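Local atomic coordinates of response regulator receiver protein (Desulfuromonas acetoxidans, PDB entry 2ZAY), a protein that probably acts in bacterial two-component signalling as a response regulator, of which this chain is the CheY-like receiver domain. Residues I86-R91 with I109-N114. Numbering follows the deposited sequence.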
# COMPACT_ATOMS: atom_id res chain seq x y z
N ILE A 86 -4.00 -0.54 0.31
CA ILE A 86 -3.94 -2.00 0.27
C ILE A 86 -2.91 -2.44 1.31
O ILE A 86 -1.83 -1.85 1.39
CB ILE A 86 -3.46 -2.52 -1.11
CG1 ILE A 86 -4.54 -2.30 -2.17
CG2 ILE A 86 -3.11 -4.02 -1.01
CD1 ILE A 86 -4.11 -2.77 -3.55
N ALA A 87 -3.25 -3.44 2.11
CA ALA A 87 -2.31 -3.94 3.11
C ALA A 87 -1.58 -5.17 2.59
O ALA A 87 -2.17 -6.04 1.94
CB ALA A 87 -3.04 -4.29 4.41
N LEU A 88 -0.29 -5.23 2.88
CA LEU A 88 0.57 -6.34 2.50
C LEU A 88 1.05 -6.92 3.83
O LEU A 88 1.56 -6.20 4.67
CB LEU A 88 1.76 -5.83 1.69
CG LEU A 88 1.84 -6.20 0.21
CD1 LEU A 88 0.51 -5.97 -0.49
CD2 LEU A 88 2.96 -5.38 -0.43
N SER A 89 0.88 -8.22 4.04
CA SER A 89 1.31 -8.78 5.31
C SER A 89 2.00 -10.12 5.20
O SER A 89 1.57 -11.00 4.45
CB SER A 89 0.13 -8.90 6.27
OG SER A 89 0.54 -9.51 7.48
N GLY A 90 3.08 -10.25 5.97
CA GLY A 90 3.83 -11.49 5.98
C GLY A 90 3.26 -12.47 6.99
O GLY A 90 3.78 -13.58 7.14
N ARG A 91 2.20 -12.07 7.69
CA ARG A 91 1.56 -12.94 8.67
C ARG A 91 0.28 -13.48 8.05
O ARG A 91 0.10 -14.69 7.90
CB ARG A 91 1.24 -12.16 9.95
CG ARG A 91 2.47 -11.55 10.56
CD ARG A 91 2.21 -10.94 11.93
NE ARG A 91 3.46 -10.53 12.55
CZ ARG A 91 3.58 -10.08 13.79
NH1 ARG A 91 2.50 -9.96 14.56
NH2 ARG A 91 4.78 -9.75 14.26
N ILE A 109 -3.27 -8.36 0.89
CA ILE A 109 -2.50 -9.33 0.12
C ILE A 109 -1.42 -9.96 0.99
O ILE A 109 -0.60 -9.27 1.59
CB ILE A 109 -1.82 -8.66 -1.08
CG1 ILE A 109 -2.87 -7.92 -1.93
CG2 ILE A 109 -1.10 -9.71 -1.93
CD1 ILE A 109 -2.26 -7.13 -3.07
N ALA A 110 -1.42 -11.29 1.04
CA ALA A 110 -0.44 -12.02 1.83
C ALA A 110 0.89 -12.16 1.10
O ALA A 110 0.93 -12.48 -0.09
CB ALA A 110 -0.98 -13.39 2.19
N LYS A 111 1.98 -11.90 1.82
CA LYS A 111 3.32 -12.07 1.27
C LYS A 111 3.58 -13.58 1.28
O LYS A 111 2.91 -14.32 2.00
CB LYS A 111 4.36 -11.37 2.16
CG LYS A 111 4.37 -9.85 2.09
CD LYS A 111 5.35 -9.29 3.13
CE LYS A 111 6.03 -8.01 2.66
NZ LYS A 111 5.09 -6.91 2.36
N PRO A 112 4.55 -14.06 0.48
CA PRO A 112 5.38 -13.28 -0.43
C PRO A 112 4.54 -12.70 -1.56
O PRO A 112 3.53 -13.28 -1.96
CB PRO A 112 6.41 -14.30 -0.92
CG PRO A 112 5.65 -15.58 -0.89
CD PRO A 112 4.92 -15.49 0.43
N VAL A 113 4.97 -11.56 -2.07
CA VAL A 113 4.27 -10.88 -3.14
C VAL A 113 4.55 -11.46 -4.52
O VAL A 113 5.69 -11.76 -4.86
CB VAL A 113 4.65 -9.39 -3.17
CG1 VAL A 113 3.90 -8.67 -4.28
CG2 VAL A 113 4.35 -8.75 -1.82
N ASN A 114 3.49 -11.63 -5.29
CA ASN A 114 3.60 -12.13 -6.65
C ASN A 114 3.20 -10.97 -7.56
O ASN A 114 2.08 -10.47 -7.49
CB ASN A 114 2.66 -13.31 -6.86
CG ASN A 114 2.65 -13.79 -8.30
OD1 ASN A 114 2.34 -13.02 -9.21
ND2 ASN A 114 3.00 -15.05 -8.51
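The carbonyl oxygen of S89 is held by the backbone N of K111, just past the end of strand 107-110: K111 N lies 2.8 Å from S89 O in an almost straight bond, its N-H...O angle 176°, though the donor stands above the carbonyl plane. A weaker CA-H contact reaches the same oxygen, with A110 CA 3.5 Å from S89 O. Two more backbone bonds, I109 N to A87 O (2.8 Å) and S89 N to I109 O (3.0 Å), complete a pairing in which the C-terminal ends of the parallel strands 85-89 and 107-110 run side by side, neighbours in a beta-alpha-beta unit with helix 94-103. L88 and I109 emerge on one face and lie side by side, L88 CD1 touching I109 CB at 3.6 Å, while I86 CG2 rests on I109 CD1. Past the end of strand 107-110, K111 and V113 each cross the L88 side chain at about a right angle. The K111 chain leaves with CG anti to the carbonyl carbon (chi1 -73°), passes over the backbone of G90, and bends at its last two torsions; its NZ comes 3.6 Å from L88 CB and forms a salt bridge with D15. V113 CG2 meets L88 CD2 at 3.9 Å. An alanine in place of L88 would probably open a gap where CD1 packs on I109 and CD2 on V113, and strip part of the apolar flank from K111 NZ, CB alone remaining beside it. The K111-P112 peptide is cis, as in other CheY-like receivers, where a lysine-proline pair follows the last strand. K111 thus occupies the place of their conserved lysine, paired with D15 and flanked by L88, whose apolar surface would probably strengthen the ion pair.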